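Local coordinates for CELL division control protein 6 (Pyrobaculum aerophilum, PDB 1FNN) that binds ADP and magnesium as an AAA+ ATPase of the Cdc6/Cdc18 family and is probably involved in regulating DNA replication, at residues Y44-L50 and I182-I188. Numbering follows the deposited sequence.
Sequences YPRATLL and IMGKYVI
Three backbone hydrogen bonds join strand 46-50 to the chain at 186-188 in parallel register. Thr48 N donates to Tyr186 O (2.8 Å), Ile188 N to Thr48 O (2.8 Å) and Leu50 N to Ile188 O (2.9 Å). Thr48 pairs with Val187, and Leu49 with Ile188. Strand 187-189 is thereby added at an edge of the five-stranded parallel sheet of the AAA+ ATPase domain. The other side of 46-50 bonds to strand 160-166.

Apolar side chains pack on both faces of this pair. Leu49 and Ile188 lie side by side, with Leu49 CD2 3.7 Å from Ile188 CD1. On the other face Leu50 CD1 meets Val187 CG1 at 3.8 Å, and Leu172 of helix 170-173 touches Thr48, Met183 and Val187. Thr48 OG1 is buried there without a hydrogen-bond partner, near Met183 CB.

Polar and flat groups meet around Arg46. With CG between the backbone N and the carbonyl carbon (chi1 52°) and a bend at chi2, its chain runs over the Tyr44 ring face, CD above the centre. Arg46 NH1 donates to Tyr44 O (2.8 Å, 154° at the hydrogen), while Arg46 NE makes a weak bond to Ile182 O. Tyr44 CD1 lies over one guanidinium face. Tyr186 CE1 sits over the centre of the opposite face with its ring well tilted, a corner contact and not a parallel stack. Met183 CE presses on Arg46 CG (3.4 Å) and approaches Tyr44 OH, whose hydrogen bond goes to Ile146 O. A leucine in place of Arg46 would probably leave Tyr44 O and Ile182 O without these donors and Tyr186 CE1 without the group it covers.

The strand pairing, next to the P-loop, thus rests on three short backbone bonds. Arg46 is held firmly by its own segment; across the contact it relies on one weak bond and packing.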
ATOM      1  N   TYR A  44       6.250 -24.186 -18.672  1.00 40.11           N
ATOM      2  CA  TYR A  44       5.625 -23.870 -17.406  1.00 42.82           C
ATOM      3  C   TYR A  44       6.061 -22.490 -16.921  1.00 41.34           C
ATOM      4  O   TYR A  44       7.145 -22.352 -16.365  1.00 40.50           O
ATOM      5  CB  TYR A  44       6.086 -24.924 -16.407  1.00 40.18           C
ATOM      6  CG  TYR A  44       5.691 -24.743 -14.961  1.00 42.49           C
ATOM      7  CD1 TYR A  44       6.476 -25.346 -13.975  1.00 42.40           C
ATOM      8  CD2 TYR A  44       4.585 -24.001 -14.559  1.00 36.12           C
ATOM      9  CE1 TYR A  44       6.160 -25.214 -12.631  1.00 44.60           C
ATOM     10  CE2 TYR A  44       4.274 -23.870 -13.226  1.00 39.25           C
ATOM     11  CZ  TYR A  44       5.054 -24.471 -12.270  1.00 43.03           C
ATOM     12  OH  TYR A  44       4.744 -24.343 -10.938  1.00 44.48           O
ATOM     13  N   PRO A  45       5.206 -21.500 -17.090  1.00 40.73           N
ATOM     14  CA  PRO A  45       5.514 -20.148 -16.631  1.00 38.83           C
ATOM     15  C   PRO A  45       5.285 -20.035 -15.139  1.00 43.38           C
ATOM     16  O   PRO A  45       4.257 -20.503 -14.638  1.00 39.57           O
ATOM     17  CB  PRO A  45       4.560 -19.263 -17.393  1.00 39.81           C
ATOM     18  CG  PRO A  45       3.772 -20.130 -18.307  1.00 39.18           C
ATOM     19  CD  PRO A  45       3.919 -21.525 -17.816  1.00 34.96           C
ATOM     20  N   ARG A  46       6.246 -19.471 -14.397  1.00 40.05           N
ATOM     21  CA  ARG A  46       6.022 -19.212 -12.986  1.00 39.85           C
ATOM     22  C   ARG A  46       6.762 -17.942 -12.553  1.00 47.54           C
ATOM     23  O   ARG A  46       7.769 -17.605 -13.194  1.00 47.10           O
ATOM     24  CB  ARG A  46       6.229 -20.384 -12.076  1.00 45.33           C
ATOM     25  CG  ARG A  46       7.466 -21.227 -12.079  1.00 51.69           C
ATOM     26  CD  ARG A  46       7.857 -21.832 -13.431  1.00 48.41           C
ATOM     27  NE  ARG A  46       9.055 -22.604 -13.259  1.00 60.14           N
ATOM     28  CZ  ARG A  46       9.879 -23.141 -14.128  1.00 57.13           C
ATOM     29  NH1 ARG A  46       9.674 -23.014 -15.428  1.00 61.07           N
ATOM     30  NH2 ARG A  46      10.906 -23.803 -13.612  1.00 64.54           N
ATOM     31  N   ALA A  47       6.110 -17.117 -11.712  1.00 45.42           N
ATOM     32  CA  ALA A  47       6.747 -15.918 -11.165  1.00 44.80           C
ATOM     33  C   ALA A  47       6.399 -15.801  -9.668  1.00 47.04           C
ATOM     34  O   ALA A  47       5.367 -16.290  -9.217  1.00 40.30           O
ATOM     35  CB  ALA A  47       6.211 -14.672 -11.847  1.00 43.94           C
ATOM     36  N   THR A  48       7.183 -15.023  -8.935  1.00 46.09           N
ATOM     37  CA  THR A  48       6.944 -14.709  -7.534  1.00 41.33           C
ATOM     38  C   THR A  48       6.938 -13.195  -7.424  1.00 40.46           C
ATOM     39  O   THR A  48       7.853 -12.612  -8.018  1.00 39.78           O
ATOM     40  CB  THR A  48       8.039 -15.277  -6.608  1.00 43.00           C
ATOM     41  OG1 THR A  48       8.057 -16.694  -6.719  1.00 43.83           O
ATOM     42  CG2 THR A  48       7.771 -14.925  -5.156  1.00 40.73           C
ATOM     43  N   LEU A  49       5.879 -12.622  -6.883  1.00 37.73           N
ATOM     44  CA  LEU A  49       5.774 -11.178  -6.731  1.00 37.51           C
ATOM     45  C   LEU A  49       6.079 -10.829  -5.261  1.00 39.01           C
ATOM     46  O   LEU A  49       5.451 -11.441  -4.379  1.00 38.25           O
ATOM     47  CB  LEU A  49       4.356 -10.690  -7.076  1.00 37.06           C
ATOM     48  CG  LEU A  49       3.746 -11.161  -8.414  1.00 41.58           C
ATOM     49  CD1 LEU A  49       2.438 -10.401  -8.650  1.00 37.56           C
ATOM     50  CD2 LEU A  49       4.668 -11.006  -9.622  1.00 35.62           C
ATOM     51  N   LEU A  50       7.043  -9.944  -5.006  1.00 37.15           N
ATOM     52  CA  LEU A  50       7.416  -9.681  -3.596  1.00 34.90           C
ATOM     53  C   LEU A  50       7.394  -8.189  -3.336  1.00 34.98           C
ATOM     54  O   LEU A  50       7.881  -7.360  -4.107  1.00 33.43           O
ATOM     55  CB  LEU A  50       8.836 -10.202  -3.288  1.00 39.44           C
ATOM     56  CG  LEU A  50       9.094 -11.688  -3.484  1.00 37.40           C
ATOM     57  CD1 LEU A  50      10.575 -12.040  -3.222  1.00 48.29           C
ATOM     58  CD2 LEU A  50       8.211 -12.515  -2.539  1.00 37.66           C
ATOM     59  N   ILE A 182      12.456 -24.103  -8.632  1.00 68.19           N
ATOM     60  CA  ILE A 182      11.473 -23.794  -9.678  1.00 63.64           C
ATOM     61  C   ILE A 182      11.114 -22.327  -9.772  1.00 64.36           C
ATOM     62  O   ILE A 182      11.023 -21.764 -10.869  1.00 66.22           O
ATOM     63  CB  ILE A 182      10.236 -24.671  -9.430  1.00 58.84           C
ATOM     64  CG1 ILE A 182      10.656 -26.146  -9.440  1.00 62.47           C
ATOM     65  CG2 ILE A 182       9.150 -24.362 -10.450  1.00 57.47           C
ATOM     66  CD1 ILE A 182       9.624 -27.118  -8.925  1.00 56.97           C
ATOM     67  N   MET A 183      10.861 -21.620  -8.690  1.00 64.03           N
ATOM     68  CA  MET A 183      10.437 -20.234  -8.673  1.00 64.88           C
ATOM     69  C   MET A 183      11.488 -19.127  -8.644  1.00 68.09           C
ATOM     70  O   MET A 183      11.074 -17.945  -8.665  1.00 68.38           O
ATOM     71  CB  MET A 183       9.677 -19.997  -7.334  1.00 54.94           C
ATOM     72  CG  MET A 183       8.550 -21.025  -7.146  1.00 64.66           C
ATOM     73  SD  MET A 183       7.254 -20.661  -8.347  1.00 63.02           S
ATOM     74  CE  MET A 183       6.735 -22.244  -8.919  1.00 70.57           C
ATOM     75  N   GLY A 184      12.727 -19.435  -8.296  1.00 64.81           N
ATOM     76  CA  GLY A 184      13.730 -18.404  -8.083  1.00 65.87           C
ATOM     77  C   GLY A 184      14.212 -17.874  -9.421  1.00 67.52           C
ATOM     78  O   GLY A 184      14.194 -18.556 -10.441  1.00 68.05           O
ATOM     79  N   LYS A 185      14.452 -16.575  -9.467  1.00 68.83           N
ATOM     80  CA  LYS A 185      14.858 -15.896 -10.683  1.00 69.74           C
ATOM     81  C   LYS A 185      13.700 -15.625 -11.630  1.00 65.33           C
ATOM     82  O   LYS A 185      13.944 -15.256 -12.794  1.00 68.79           O
ATOM     83  CB  LYS A 185      15.998 -16.613 -11.410  1.00 82.03           C
ATOM     84  CG  LYS A 185      16.920 -15.598 -12.101  1.00 91.21           C
ATOM     85  CD  LYS A 185      18.353 -16.134 -12.099  1.00 98.23           C
ATOM     86  CE  LYS A 185      19.344 -15.012 -11.828  1.00101.39           C
ATOM     87  NZ  LYS A 185      20.671 -15.549 -11.416  1.00108.11           N
ATOM     88  N   TYR A 186      12.466 -15.914 -11.216  1.00 53.91           N
ATOM     89  CA  TYR A 186      11.332 -15.290 -11.891  1.00 49.56           C
ATOM     90  C   TYR A 186      10.729 -14.433 -10.760  1.00 46.62           C
ATOM     91  O   TYR A 186       9.681 -14.795 -10.248  1.00 42.22           O
ATOM     92  CB  TYR A 186      10.351 -16.256 -12.542  1.00 49.78           C
ATOM     93  CG  TYR A 186      10.970 -17.179 -13.571  1.00 51.15           C
ATOM     94  CD1 TYR A 186      11.109 -18.542 -13.352  1.00 51.24           C
ATOM     95  CD2 TYR A 186      11.422 -16.662 -14.783  1.00 51.89           C
ATOM     96  CE1 TYR A 186      11.682 -19.381 -14.308  1.00 48.66           C
ATOM     97  CE2 TYR A 186      11.997 -17.471 -15.752  1.00 50.44           C
ATOM     98  CZ  TYR A 186      12.118 -18.827 -15.498  1.00 51.33           C
ATOM     99  OH  TYR A 186      12.689 -19.602 -16.477  1.00 53.46           O
ATOM    100  N   VAL A 187      11.470 -13.471 -10.226  1.00 42.38           N
ATOM    101  CA  VAL A 187      11.010 -12.699  -9.074  1.00 41.96           C
ATOM    102  C   VAL A 187      10.779 -11.267  -9.480  1.00 41.57           C
ATOM    103  O   VAL A 187      11.654 -10.639 -10.070  1.00 40.37           O
ATOM    104  CB  VAL A 187      11.965 -12.715  -7.864  1.00 47.53           C
ATOM    105  CG1 VAL A 187      11.556 -11.673  -6.828  1.00 49.24           C
ATOM    106  CG2 VAL A 187      11.994 -14.100  -7.228  1.00 46.67           C
ATOM    107  N   ILE A 188       9.553 -10.792  -9.248  1.00 39.39           N
ATOM    108  CA  ILE A 188       9.250  -9.409  -9.626  1.00 36.53           C
ATOM    109  C   ILE A 188       9.026  -8.636  -8.315  1.00 40.45           C
ATOM    110  O   ILE A 188       8.241  -9.112  -7.474  1.00 36.76           O
ATOM    111  CB  ILE A 188       7.977  -9.373 -10.494  1.00 35.54           C
ATOM    112  CG1 ILE A 188       8.134 -10.213 -11.780  1.00 36.33           C
ATOM    113  CG2 ILE A 188       7.662  -7.916 -10.845  1.00 35.55           C
ATOM    114  CD1 ILE A 188       6.805 -10.237 -12.576  1.00 32.47           C
TER